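Long-range contacts in quercetin 2,3-dioxygenase (Escherichia coli, PDB 1TQ5), which catalyses the oxygen-dependent cleavage of quercetin in vitro with release of carbon monoxide, using one divalent metal ion, although its physiological role is unknown: residues S38-V42 with I117-P121; V68-V73 with Q84-G88; E89-S94 with R129-F135; R181-V187 with V223-P229. Residue numbers count along the deposited sequence, not the author numbering.

Contact 1. Residues S38-V42 with I117-P121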
loop_
_atom_site.group_PDB
_atom_site.type_symbol
_atom_site.label_atom_id
_atom_site.label_comp_id
_atom_site.label_asym_id
_atom_site.label_seq_id
_atom_site.Cartn_x
_atom_site.Cartn_y
_atom_site.Cartn_z
ATOM N N SER A 38 -4.905 -6.927 -10.242
ATOM C CA SER A 38 -6.325 -6.648 -10.039
ATOM C C SER A 38 -6.486 -5.133 -9.885
ATOM O O SER A 38 -5.936 -4.373 -10.682
ATOM C CB SER A 38 -6.856 -7.376 -8.797
ATOM O OG SER A 38 -8.253 -7.162 -8.639
ATOM N N ALA A 39 -7.222 -4.692 -8.864
ATOM C CA ALA A 39 -7.429 -3.260 -8.636
ATOM C C ALA A 39 -6.180 -2.566 -8.074
ATOM O O ALA A 39 -6.116 -1.336 -8.016
ATOM C CB ALA A 39 -8.609 -3.044 -7.694
ATOM N N LEU A 40 -5.195 -3.353 -7.657
ATOM C CA LEU A 40 -3.954 -2.794 -7.118
ATOM C C LEU A 40 -3.058 -2.423 -8.291
ATOM O O LEU A 40 -2.529 -3.292 -8.984
ATOM C CB LEU A 40 -3.262 -3.819 -6.219
ATOM C CG LEU A 40 -2.031 -3.342 -5.449
ATOM C CD1 LEU A 40 -2.381 -2.108 -4.621
ATOM C CD2 LEU A 40 -1.526 -4.469 -4.565
ATOM N N ARG A 41 -2.885 -1.127 -8.513
ATOM C CA ARG A 41 -2.096 -0.662 -9.638
ATOM C C ARG A 41 -0.687 -0.179 -9.319
ATOM O O ARG A 41 0.223 -0.351 -10.128
ATOM C CB ARG A 41 -2.858 0.455 -10.366
ATOM C CG ARG A 41 -4.198 0.019 -10.971
ATOM C CD ARG A 41 -4.023 -1.197 -11.869
ATOM N NE ARG A 41 -5.222 -1.500 -12.642
ATOM C CZ ARG A 41 -5.699 -0.734 -13.620
ATOM N NH1 ARG A 41 -5.078 0.393 -13.950
ATOM N NH2 ARG A 41 -6.798 -1.094 -14.270
ATOM N N VAL A 42 -0.503 0.416 -8.147
ATOM C CA VAL A 42 0.803 0.952 -7.776
ATOM C C VAL A 42 1.202 0.716 -6.314
ATOM O O VAL A 42 0.375 0.813 -5.405
ATOM C CB VAL A 42 0.841 2.483 -8.021
ATOM C CG1 VAL A 42 2.214 3.041 -7.698
ATOM C CG2 VAL A 42 0.460 2.801 -9.465
ATOM N N ILE A 117 0.417 3.847 -2.324
ATOM C CA ILE A 117 -0.426 2.834 -2.956
ATOM C C ILE A 117 -1.561 3.419 -3.804
ATOM O O ILE A 117 -2.271 4.314 -3.355
ATOM C CB ILE A 117 -1.061 1.935 -1.873
ATOM C CG1 ILE A 117 0.021 1.444 -0.900
ATOM C CG2 ILE A 117 -1.800 0.777 -2.519
ATOM C CD1 ILE A 117 1.133 0.664 -1.553
ATOM N N TRP A 118 -1.736 2.904 -5.020
ATOM C CA TRP A 118 -2.809 3.366 -5.904
ATOM C C TRP A 118 -3.791 2.235 -6.161
ATOM O O TRP A 118 -3.401 1.138 -6.569
ATOM C CB TRP A 118 -2.265 3.844 -7.252
ATOM C CG TRP A 118 -1.481 5.127 -7.219
ATOM C CD1 TRP A 118 -0.803 5.657 -6.154
ATOM C CD2 TRP A 118 -1.208 5.985 -8.332
ATOM N NE1 TRP A 118 -0.122 6.785 -6.540
ATOM C CE2 TRP A 118 -0.352 7.009 -7.872
ATOM C CE3 TRP A 118 -1.599 5.982 -9.677
ATOM C CZ2 TRP A 118 0.122 8.025 -8.711
ATOM C CZ3 TRP A 118 -1.127 6.990 -10.512
ATOM C CH2 TRP A 118 -0.275 7.997 -10.024
ATOM N N ILE A 119 -5.068 2.508 -5.926
ATOM C CA ILE A 119 -6.109 1.516 -6.136
ATOM C C ILE A 119 -7.153 2.048 -7.111
ATOM O O ILE A 119 -7.725 3.115 -6.901
ATOM C CB ILE A 119 -6.777 1.150 -4.802
ATOM C CG1 ILE A 119 -5.755 0.444 -3.908
ATOM C CG2 ILE A 119 -8.000 0.249 -5.040
ATOM C CD1 ILE A 119 -6.226 0.230 -2.493
HETATM N N MSE A 120 -7.385 1.311 -8.191
HETATM C CA MSE A 120 -8.372 1.734 -9.175
HETATM C C MSE A 120 -9.768 1.689 -8.573
HETATM O O MSE A 120 -10.184 0.672 -8.034
HETATM C CB MSE A 120 -8.340 0.830 -10.408
HETATM C CG MSE A 120 -9.478 1.117 -11.371
HETATM SE SE MSE A 120 -9.516 0.042 -12.805
HETATM C CE MSE A 120 -8.818 1.141 -14.055
ATOM N N PRO A 121 -10.511 2.799 -8.655
ATOM C CA PRO A 121 -11.863 2.796 -8.094
ATOM C C PRO A 121 -12.799 2.050 -9.040
ATOM O O PRO A 121 -12.707 2.207 -10.257
ATOM C CB PRO A 121 -12.187 4.281 -7.993
ATOM C CG PRO A 121 -11.495 4.846 -9.203
ATOM C CD PRO A 121 -10.158 4.129 -9.186
#
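A bulged antiparallel strand pair can serve two faces of a sheet at once. On one face Leu40 reaches across with CD1, 3.6 Å from CG2 of Ile117 and 4.3 Å from CG1 of Ile119. On the other, CB of Val42 lies 3.5 Å from CB of Trp118, and CG1 of Val42 covers one face of the indole. The backbone is held by Trp118 N to Val42 O at 3.0 Å and Met120 N to Ala39 O at 2.9 Å. Between them the register slips by one residue: Arg41 N donates to Trp118 O at 3.0 Å, and Val42 N reaches the same oxygen in a weak bond of 3.4 Å. Two residues facing one make this a classic beta bulge, with Arg41 as the extra residue. At the polar edge the Arg41 guanidinium has CB of the selenomethionine Met120 over one face. The pair joins strands 40-48 and 112-119 of the N-terminal cupin domain. Trp118 meets the ring of the metal ligand His59 nearly at right angles, Ile117 and Ile119 continue the sheet to strand 63-70, and Leu40 packs on Phe226 and Leu228 of strand 221-228, in the second domain.

Contact 2. Residues V68-V73 with Q84-G88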
loop_
_atom_site.group_PDB
_atom_site.type_symbol
_atom_site.label_atom_id
_atom_site.label_comp_id
_atom_site.label_asym_id
_atom_site.label_seq_id
_atom_site.Cartn_x
_atom_site.Cartn_y
_atom_site.Cartn_z
ATOM N N VAL A 68 2.861 5.774 6.128
ATOM C CA VAL A 68 4.144 6.298 6.584
ATOM C C VAL A 68 4.843 5.311 7.513
ATOM O O VAL A 68 4.295 4.908 8.540
ATOM C CB VAL A 68 3.968 7.640 7.324
ATOM C CG1 VAL A 68 5.328 8.216 7.687
ATOM C CG2 VAL A 68 3.185 8.620 6.445
ATOM N N LEU A 69 6.060 4.936 7.137
ATOM C CA LEU A 69 6.860 3.984 7.896
ATOM C C LEU A 69 7.849 4.663 8.839
ATOM O O LEU A 69 8.104 4.176 9.941
ATOM C CB LEU A 69 7.627 3.085 6.929
ATOM C CG LEU A 69 6.773 2.326 5.911
ATOM C CD1 LEU A 69 7.666 1.595 4.922
ATOM C CD2 LEU A 69 5.873 1.348 6.639
ATOM N N GLU A 70 8.404 5.787 8.401
ATOM C CA GLU A 70 9.377 6.517 9.203
ATOM C C GLU A 70 9.303 8.009 8.889
ATOM O O GLU A 70 9.179 8.402 7.727
ATOM C CB GLU A 70 10.781 5.988 8.904
ATOM C CG GLU A 70 11.900 6.655 9.693
ATOM C CD GLU A 70 13.277 6.265 9.178
ATOM O OE1 GLU A 70 13.546 5.050 9.066
ATOM O OE2 GLU A 70 14.092 7.170 8.887
ATOM N N GLY A 71 9.376 8.834 9.930
ATOM C CA GLY A 71 9.318 10.269 9.736
ATOM C C GLY A 71 7.904 10.829 9.700
ATOM O O GLY A 71 6.977 10.283 10.307
ATOM N N THR A 72 7.742 11.931 8.978
ATOM C CA THR A 72 6.450 12.585 8.862
ATOM C C THR A 72 6.242 13.096 7.442
ATOM O O THR A 72 7.196 13.460 6.759
ATOM C CB THR A 72 6.359 13.800 9.822
ATOM O OG1 THR A 72 6.724 13.400 11.150
ATOM C CG2 THR A 72 4.936 14.361 9.847
ATOM N N VAL A 73 4.991 13.110 6.996
ATOM C CA VAL A 73 4.664 13.620 5.675
ATOM C C VAL A 73 3.573 14.672 5.821
ATOM O O VAL A 73 2.652 14.520 6.625
ATOM C CB VAL A 73 4.171 12.512 4.724
ATOM C CG1 VAL A 73 2.872 11.912 5.234
ATOM C CG2 VAL A 73 3.987 13.087 3.322
ATOM N N GLN A 84 -0.687 16.496 8.670
ATOM C CA GLN A 84 0.615 15.878 8.909
ATOM C C GLN A 84 0.398 14.443 9.381
ATOM O O GLN A 84 -0.287 14.198 10.376
ATOM C CB GLN A 84 1.420 16.666 9.946
ATOM C CG GLN A 84 1.907 18.010 9.423
ATOM C CD GLN A 84 3.156 18.502 10.127
ATOM O OE1 GLN A 84 3.708 19.542 9.771
ATOM N NE2 GLN A 84 3.610 17.755 11.131
ATOM N N VAL A 85 0.982 13.500 8.650
ATOM C CA VAL A 85 0.837 12.078 8.946
ATOM C C VAL A 85 2.149 11.484 9.442
ATOM O O VAL A 85 3.099 11.327 8.673
ATOM C CB VAL A 85 0.367 11.319 7.677
ATOM C CG1 VAL A 85 0.082 9.858 7.998
ATOM C CG2 VAL A 85 -0.880 11.991 7.114
ATOM N N PRO A 86 2.219 11.139 10.741
ATOM C CA PRO A 86 3.442 10.564 11.306
ATOM C C PRO A 86 3.583 9.085 10.981
ATOM O O PRO A 86 2.659 8.464 10.466
ATOM C CB PRO A 86 3.268 10.811 12.795
ATOM C CG PRO A 86 1.796 10.571 12.970
ATOM C CD PRO A 86 1.195 11.318 11.789
ATOM N N ALA A 87 4.748 8.527 11.284
ATOM C CA ALA A 87 5.008 7.122 11.025
ATOM C C ALA A 87 3.968 6.269 11.734
ATOM O O ALA A 87 3.581 6.561 12.867
ATOM C CB ALA A 87 6.402 6.755 11.499
ATOM N N GLY A 88 3.513 5.221 11.056
ATOM C CA GLY A 88 2.518 4.338 11.634
ATOM C C GLY A 88 1.104 4.674 11.199
ATOM O O GLY A 88 0.192 3.864 11.363
#
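Here a chain leaves one sheet for another and meets the same partner segment on both sides of the turn. After Val68, residues Leu69 and Glu70 both face His113, a classic beta bulge, and Gly71 follows with positive phi (87°), where a CB would clash with the preceding carbonyl. Beyond it Val73 and Val85 form an antiparallel hydrogen-bonded pair, Val73 N to Val85 O at 3.1 Å and Val85 N to Val73 O at 2.8 Å, while Thr72 and Pro86 form the adjoining non-hydrogen-bonded pair, their CA atoms 4.4 Å apart. Gly88 N returns to Val68 O at 2.7 Å; Gly88 too has a positive phi that suits glycine. The side chains add a small apolar cluster: Val85 CB touches Val73 CG1 at 3.5 Å, and Val85 CG1 lies 3.7 Å from Val68 CG2. CB of Ala87 sits in the bend, 3.5 Å from Leu69 O and 3.8 Å from Glu70 CA. The carboxylate of Glu70 is engaged by Arg111 in a salt bridge. Strands 72-77 and 82-86 form a beta hairpin at the edge of the four-stranded sheet, while Val68 lies in strand 63-70 and Val73 packs on Leu112 of strand 112-119.

Contact 3. Residues E89-S94 with R129-F135. With CD (cadmium ion), chain E.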
loop_
_atom_site.group_PDB
_atom_site.type_symbol
_atom_site.label_atom_id
_atom_site.label_comp_id
_atom_site.label_asym_id
_atom_site.label_seq_id
_atom_site.Cartn_x
_atom_site.Cartn_y
_atom_site.Cartn_z
ATOM N N GLU A 89 0.908 5.862 10.637
ATOM C CA GLU A 89 -0.429 6.253 10.210
ATOM C C GLU A 89 -0.688 6.134 8.715
ATOM O O GLU A 89 0.229 5.945 7.915
ATOM C CB GLU A 89 -0.737 7.671 10.688
ATOM C CG GLU A 89 -0.790 7.781 12.206
ATOM C CD GLU A 89 -1.312 9.120 12.675
ATOM O OE1 GLU A 89 -1.830 9.884 11.833
ATOM O OE2 GLU A 89 -1.211 9.401 13.890
ATOM N N PHE A 90 -1.962 6.243 8.355
ATOM C CA PHE A 90 -2.408 6.145 6.975
ATOM C C PHE A 90 -3.173 7.402 6.593
ATOM O O PHE A 90 -3.548 8.204 7.444
ATOM C CB PHE A 90 -3.371 4.963 6.807
ATOM C CG PHE A 90 -2.737 3.609 6.978
ATOM C CD1 PHE A 90 -2.192 2.938 5.890
ATOM C CD2 PHE A 90 -2.722 2.988 8.221
ATOM C CE1 PHE A 90 -1.644 1.660 6.038
ATOM C CE2 PHE A 90 -2.177 1.716 8.379
ATOM C CZ PHE A 90 -1.638 1.049 7.285
ATOM N N GLN A 91 -3.410 7.555 5.298
ATOM C CA GLN A 91 -4.187 8.659 4.775
ATOM C C GLN A 91 -4.686 8.135 3.440
ATOM O O GLN A 91 -4.018 7.323 2.804
ATOM C CB GLN A 91 -3.331 9.920 4.580
ATOM C CG GLN A 91 -2.514 9.980 3.287
ATOM C CD GLN A 91 -1.703 11.262 3.164
ATOM O OE1 GLN A 91 -1.995 12.257 3.822
ATOM N NE2 GLN A 91 -0.688 11.244 2.308
ATOM N N ILE A 92 -5.876 8.550 3.034
ATOM C CA ILE A 92 -6.388 8.107 1.752
ATOM C C ILE A 92 -7.047 9.278 1.050
ATOM O O ILE A 92 -7.627 10.157 1.692
ATOM C CB ILE A 92 -7.388 6.938 1.901
ATOM C CG1 ILE A 92 -7.727 6.373 0.517
ATOM C CG2 ILE A 92 -8.647 7.404 2.608
ATOM C CD1 ILE A 92 -8.537 5.090 0.551
HETATM N N MSE A 93 -6.940 9.291 -0.271
HETATM C CA MSE A 93 -7.513 10.356 -1.078
HETATM C C MSE A 93 -8.117 9.779 -2.356
HETATM O O MSE A 93 -7.514 8.924 -3.008
HETATM C CB MSE A 93 -6.413 11.358 -1.426
HETATM C CG MSE A 93 -6.859 12.608 -2.157
HETATM SE SE MSE A 93 -5.432 13.679 -2.492
HETATM C CE MSE A 93 -4.874 12.997 -4.065
ATOM N N SER A 94 -9.315 10.234 -2.696
ATOM C CA SER A 94 -9.987 9.798 -3.912
ATOM C C SER A 94 -9.880 10.951 -4.900
ATOM O O SER A 94 -10.419 12.028 -4.655
ATOM C CB SER A 94 -11.464 9.499 -3.638
ATOM O OG SER A 94 -11.621 8.380 -2.784
ATOM N N ARG A 129 -12.431 13.314 -2.173
ATOM C CA ARG A 129 -12.504 13.223 -0.720
ATOM C C ARG A 129 -11.142 12.910 -0.120
ATOM O O ARG A 129 -10.296 12.280 -0.758
ATOM C CB ARG A 129 -13.497 12.141 -0.309
ATOM C CG ARG A 129 -13.132 10.768 -0.827
ATOM C CD ARG A 129 -12.853 9.795 0.302
ATOM N NE ARG A 129 -12.284 8.556 -0.218
ATOM C CZ ARG A 129 -12.100 7.451 0.495
ATOM N NH1 ARG A 129 -12.442 7.415 1.777
ATOM N NH2 ARG A 129 -11.573 6.380 -0.084
ATOM N N TYR A 130 -10.933 13.362 1.111
ATOM C CA TYR A 130 -9.680 13.121 1.803
ATOM C C TYR A 130 -9.926 12.707 3.240
ATOM O O TYR A 130 -10.565 13.431 4.006
ATOM C CB TYR A 130 -8.796 14.366 1.805
ATOM C CG TYR A 130 -7.537 14.164 2.616
ATOM C CD1 TYR A 130 -6.523 13.323 2.158
ATOM C CD2 TYR A 130 -7.391 14.754 3.874
ATOM C CE1 TYR A 130 -5.396 13.067 2.930
ATOM C CE2 TYR A 130 -6.268 14.504 4.656
ATOM C CZ TYR A 130 -5.275 13.656 4.176
ATOM O OH TYR A 130 -4.169 13.383 4.946
ATOM N N GLU A 131 -9.408 11.542 3.605
ATOM C CA GLU A 131 -9.567 11.046 4.957
ATOM C C GLU A 131 -8.248 10.570 5.542
ATOM O O GLU A 131 -7.341 10.134 4.826
ATOM C CB GLU A 131 -10.594 9.911 4.991
ATOM C CG GLU A 131 -12.005 10.366 4.682
ATOM C CD GLU A 131 -13.029 9.287 4.954
ATOM O OE1 GLU A 131 -13.186 8.902 6.133
ATOM O OE2 GLU A 131 -13.669 8.822 3.989
ATOM N N GLN A 132 -8.147 10.673 6.858
ATOM C CA GLN A 132 -6.948 10.259 7.565
ATOM C C GLN A 132 -7.436 9.638 8.857
ATOM O O GLN A 132 -8.431 10.093 9.421
ATOM C CB GLN A 132 -6.073 11.482 7.852
ATOM C CG GLN A 132 -4.635 11.182 8.244
ATOM C CD GLN A 132 -4.481 10.723 9.684
ATOM O OE1 GLN A 132 -4.959 11.378 10.613
ATOM N NE2 GLN A 132 -3.796 9.599 9.876
ATOM N N ARG A 133 -6.753 8.598 9.320
ATOM C CA ARG A 133 -7.156 7.946 10.559
ATOM C C ARG A 133 -5.986 7.422 11.371
ATOM O O ARG A 133 -4.982 6.956 10.823
ATOM C CB ARG A 133 -8.120 6.787 10.269
ATOM C CG ARG A 133 -8.561 6.015 11.518
ATOM C CD ARG A 133 -9.920 5.375 11.315
ATOM N NE ARG A 133 -10.500 4.870 12.559
ATOM C CZ ARG A 133 -11.776 4.513 12.692
ATOM N NH1 ARG A 133 -12.604 4.611 11.661
ATOM N NH2 ARG A 133 -12.227 4.045 13.848
ATOM N N ARG A 134 -6.127 7.513 12.687
ATOM C CA ARG A 134 -5.112 7.014 13.594
ATOM C C ARG A 134 -5.679 5.792 14.294
ATOM O O ARG A 134 -6.560 5.909 15.154
ATOM C CB ARG A 134 -4.735 8.060 14.635
ATOM C CG ARG A 134 -3.816 7.511 15.700
ATOM C CD ARG A 134 -3.216 8.607 16.534
ATOM N NE ARG A 134 -2.314 8.059 17.538
ATOM C CZ ARG A 134 -1.303 8.732 18.070
ATOM N NH1 ARG A 134 -1.066 9.980 17.687
ATOM N NH2 ARG A 134 -0.533 8.161 18.985
ATOM N N PHE A 135 -5.175 4.626 13.905
ATOM C CA PHE A 135 -5.604 3.354 14.472
ATOM C C PHE A 135 -4.818 3.093 15.746
ATOM O O PHE A 135 -3.697 3.582 15.906
ATOM C CB PHE A 135 -5.340 2.219 13.476
ATOM C CG PHE A 135 -6.077 2.366 12.171
ATOM C CD1 PHE A 135 -7.398 1.942 12.047
ATOM C CD2 PHE A 135 -5.455 2.938 11.069
ATOM C CE1 PHE A 135 -8.084 2.084 10.846
ATOM C CE2 PHE A 135 -6.137 3.086 9.862
ATOM C CZ PHE A 135 -7.455 2.656 9.752
HETATM CD CD CD E . -2.396 11.686 13.536
HETATM O O HOH W 1 -2.513 13.161 11.366
#
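This is an antiparallel edge pairing: strand 129-133 closes one side of the large N-terminal cupin sheet by lying against strand 90-94, their axes 4.8 Å apart and 169° from parallel. Its most regular part is Ile92 with Glu131, where Ile92 N donates to Glu131 O at 2.8 Å and Glu131 N to Ile92 O at 3.0 Å; Ser94 N to Arg129 O at 3.0 Å continues it. Side chains then reinforce the main chain. Arg129 NE donates to Ser94 OG at 2.7 Å, CG2 of Ile92 lies over one face of the guanidinium, and NH1 bridges to Glu131 OE2 at 2.9 Å. Glu63 ties this end further, through a salt bridge with Arg129 and a hydrogen bond with Ser94; Arg129 also bonds to Lys155 O. On the opposite face Tyr130 OH donates to Gln91 OE1 at 2.7 Å. Toward Phe135 the chain is held by a side chain, with Gln132 NE2 bonding to Phe90 O at 2.8 Å. Glu89 binds a cadmium ion through OE1 at 2.5 Å and OE2 at 2.6 Å, a site distinct from that of His59 and His101. Gln91, Met93 and Tyr130 face strand 72-77, where Tyr130 stacks on His75, whereas Phe90 and Ile92 pack on strand 141-146 at Val144 and Leu145.

Contact 4. Residues R181-V187 with V223-P229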
loop_
_atom_site.group_PDB
_atom_site.type_symbol
_atom_site.label_atom_id
_atom_site.label_comp_id
_atom_site.label_asym_id
_atom_site.label_seq_id
_atom_site.Cartn_x
_atom_site.Cartn_y
_atom_site.Cartn_z
ATOM N N ARG A 181 -11.168 -14.492 -6.213
ATOM C CA ARG A 181 -10.536 -13.320 -5.628
ATOM C C ARG A 181 -9.030 -13.505 -5.532
ATOM O O ARG A 181 -8.535 -14.625 -5.411
ATOM C CB ARG A 181 -11.141 -13.017 -4.249
ATOM C CG ARG A 181 -12.619 -12.626 -4.321
ATOM C CD ARG A 181 -13.170 -12.162 -2.982
ATOM N NE ARG A 181 -12.555 -10.922 -2.510
ATOM C CZ ARG A 181 -12.706 -9.733 -3.089
ATOM N NH1 ARG A 181 -13.458 -9.604 -4.175
ATOM N NH2 ARG A 181 -12.106 -8.668 -2.575
ATOM N N ARG A 182 -8.305 -12.395 -5.592
ATOM C CA ARG A 182 -6.858 -12.438 -5.537
ATOM C C ARG A 182 -6.317 -11.735 -4.302
ATOM O O ARG A 182 -6.988 -10.889 -3.713
ATOM C CB ARG A 182 -6.285 -11.801 -6.798
ATOM C CG ARG A 182 -6.802 -12.440 -8.076
ATOM C CD ARG A 182 -5.887 -12.133 -9.233
ATOM N NE ARG A 182 -6.267 -12.853 -10.439
ATOM C CZ ARG A 182 -5.536 -12.870 -11.546
ATOM N NH1 ARG A 182 -4.389 -12.205 -11.588
ATOM N NH2 ARG A 182 -5.948 -13.548 -12.609
ATOM N N VAL A 183 -5.096 -12.091 -3.920
ATOM C CA VAL A 183 -4.473 -11.506 -2.745
ATOM C C VAL A 183 -3.029 -11.088 -2.963
ATOM O O VAL A 183 -2.239 -11.815 -3.567
ATOM C CB VAL A 183 -4.495 -12.495 -1.556
ATOM C CG1 VAL A 183 -3.678 -11.944 -0.397
ATOM C CG2 VAL A 183 -5.922 -12.748 -1.117
ATOM N N TRP A 184 -2.695 -9.901 -2.475
ATOM C CA TRP A 184 -1.332 -9.426 -2.559
ATOM C C TRP A 184 -0.866 -9.183 -1.143
ATOM O O TRP A 184 -1.551 -8.535 -0.346
ATOM C CB TRP A 184 -1.209 -8.124 -3.343
ATOM C CG TRP A 184 0.220 -7.668 -3.456
ATOM C CD1 TRP A 184 0.940 -6.967 -2.522
ATOM C CD2 TRP A 184 1.111 -7.897 -4.552
ATOM N NE1 TRP A 184 2.218 -6.745 -2.973
ATOM C CE2 TRP A 184 2.352 -7.304 -4.215
ATOM C CE3 TRP A 184 0.985 -8.542 -5.788
ATOM C CZ2 TRP A 184 3.459 -7.336 -5.075
ATOM C CZ3 TRP A 184 2.089 -8.573 -6.642
ATOM C CH2 TRP A 184 3.306 -7.971 -6.279
ATOM N N ILE A 185 0.286 -9.741 -0.819
ATOM C CA ILE A 185 0.841 -9.537 0.496
ATOM C C ILE A 185 2.167 -8.821 0.331
ATOM O O ILE A 185 3.061 -9.292 -0.383
ATOM C CB ILE A 185 1.064 -10.864 1.231
ATOM C CG1 ILE A 185 -0.292 -11.517 1.518
ATOM C CG2 ILE A 185 1.853 -10.610 2.517
ATOM C CD1 ILE A 185 -0.203 -12.851 2.207
ATOM N N GLN A 186 2.279 -7.674 0.989
ATOM C CA GLN A 186 3.488 -6.868 0.956
ATOM C C GLN A 186 4.087 -6.929 2.357
ATOM O O GLN A 186 3.432 -6.544 3.333
ATOM C CB GLN A 186 3.144 -5.418 0.616
ATOM C CG GLN A 186 4.359 -4.508 0.405
ATOM C CD GLN A 186 5.233 -4.959 -0.751
ATOM O OE1 GLN A 186 4.764 -5.623 -1.683
ATOM N NE2 GLN A 186 6.512 -4.594 -0.701
ATOM N N VAL A 187 5.315 -7.428 2.462
ATOM C CA VAL A 187 5.964 -7.511 3.760
ATOM C C VAL A 187 6.595 -6.152 4.080
ATOM O O VAL A 187 7.570 -5.742 3.445
ATOM C CB VAL A 187 7.062 -8.593 3.783
ATOM C CG1 VAL A 187 7.628 -8.724 5.203
ATOM C CG2 VAL A 187 6.494 -9.938 3.320
ATOM N N VAL A 223 2.772 -7.329 7.783
ATOM C CA VAL A 223 2.459 -7.398 6.366
ATOM C C VAL A 223 1.156 -6.686 6.095
ATOM O O VAL A 223 0.318 -6.519 6.986
ATOM C CB VAL A 223 2.304 -8.857 5.864
ATOM C CG1 VAL A 223 3.598 -9.626 6.068
ATOM C CG2 VAL A 223 1.146 -9.537 6.586
ATOM N N LEU A 224 1.010 -6.247 4.851
ATOM C CA LEU A 224 -0.199 -5.592 4.393
ATOM C C LEU A 224 -0.843 -6.661 3.528
ATOM O O LEU A 224 -0.197 -7.211 2.631
ATOM C CB LEU A 224 0.131 -4.364 3.541
ATOM C CG LEU A 224 0.900 -3.220 4.216
ATOM C CD1 LEU A 224 1.104 -2.099 3.224
ATOM C CD2 LEU A 224 0.123 -2.713 5.431
ATOM N N LEU A 225 -2.101 -6.978 3.810
ATOM C CA LEU A 225 -2.788 -7.992 3.035
ATOM C C LEU A 225 -3.918 -7.354 2.253
ATOM O O LEU A 225 -4.887 -6.848 2.827
ATOM C CB LEU A 225 -3.323 -9.105 3.943
ATOM C CG LEU A 225 -3.864 -10.343 3.208
ATOM C CD1 LEU A 225 -3.647 -11.592 4.053
ATOM C CD2 LEU A 225 -5.340 -10.149 2.889
ATOM N N PHE A 226 -3.762 -7.361 0.934
ATOM C CA PHE A 226 -4.747 -6.795 0.024
ATOM C C PHE A 226 -5.669 -7.898 -0.472
ATOM O O PHE A 226 -5.207 -8.809 -1.155
ATOM C CB PHE A 226 -4.045 -6.186 -1.190
ATOM C CG PHE A 226 -3.179 -5.003 -0.874
ATOM C CD1 PHE A 226 -3.693 -3.712 -0.935
ATOM C CD2 PHE A 226 -1.834 -5.175 -0.560
ATOM C CE1 PHE A 226 -2.874 -2.609 -0.694
ATOM C CE2 PHE A 226 -1.009 -4.088 -0.319
ATOM C CZ PHE A 226 -1.530 -2.798 -0.388
ATOM N N ASP A 227 -6.954 -7.831 -0.123
ATOM C CA ASP A 227 -7.944 -8.814 -0.591
ATOM C C ASP A 227 -8.618 -8.122 -1.781
ATOM O O ASP A 227 -9.451 -7.226 -1.606
ATOM C CB ASP A 227 -8.984 -9.103 0.499
ATOM C CG ASP A 227 -9.834 -10.337 0.191
ATOM O OD1 ASP A 227 -10.410 -10.413 -0.917
ATOM O OD2 ASP A 227 -9.927 -11.232 1.062
ATOM N N LEU A 228 -8.265 -8.551 -2.988
ATOM C CA LEU A 228 -8.752 -7.925 -4.210
ATOM C C LEU A 228 -9.811 -8.668 -5.022
ATOM O O LEU A 228 -9.896 -9.893 -4.989
ATOM C CB LEU A 228 -7.541 -7.635 -5.100
ATOM C CG LEU A 228 -6.445 -6.858 -4.368
ATOM C CD1 LEU A 228 -5.080 -7.132 -4.984
ATOM C CD2 LEU A 228 -6.795 -5.380 -4.398
ATOM N N PRO A 229 -10.620 -7.919 -5.791
ATOM C CA PRO A 229 -11.685 -8.476 -6.632
ATOM C C PRO A 229 -11.184 -9.319 -7.807
ATOM O O PRO A 229 -10.051 -9.153 -8.272
ATOM C CB PRO A 229 -12.442 -7.232 -7.097
ATOM C CG PRO A 229 -11.378 -6.194 -7.157
ATOM C CD PRO A 229 -10.610 -6.448 -5.876
HETATM O O HOH W 2 -12.057 -12.685 -0.223
#
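A regular antiparallel pairing can be read residue by residue from Arg181, whose NE forms a salt bridge with Asp227 OD1 at 2.7 Å, supplemented by NH2 at 2.9 Å; a water accepts weakly from NE and donates to Asp227 OD2. Arg182 exchanges backbone bonds with Leu228 (N to O 3.0 Å, O to N 2.8 Å), and its side chain makes a cation-pi contact with Trp208. Val183 CG1 then packs 3.9 Å from Leu225 CG. Trp184 repeats the backbone exchange with Phe226, and its CD1 lies 3.8 Å from Phe226 CD2. Ile185 turns to the other face, CG2 3.8 Å from Val223 CB. Gln186 pairs with Leu224 while its OE1 accepts from Trp184 NE1 at 3.1 Å. Val187 ends the run, its CG2 4.0 Å from CG1 of Val223. The chemistry is that of a buried beta pair in the C-terminal cupin domain: main-chain bonds set the register, apolar groups fill both faces, and charge pairing is concentrated at the Arg181 end.

Overall arrangement
All four contacts are antiparallel, yet their chemistry follows their place in the bicupin. Contacts 1 and 4 are buried and touch across the interface of the two domains: Leu40 packs on Trp184, and Ser38 OG probably bonds to Pro229 O. Contacts 2 and 3, only partly buried, meet where strand 63-70 runs beside strand 90-94, through a probable hydrogen bond of Val68 N with Glu89 O, and where Val85 of strand 82-86, in the other sheet, packs on Gln91 and Gln132. Contacts 1 and 3 share one sheet without touching; contact 2 reaches it through strand 63-70. Apolar packing prevails in contacts 1 and 4, glycine-shaped backbone in contact 2, and polar side-chain bonds in contact 3, at the sheet edge.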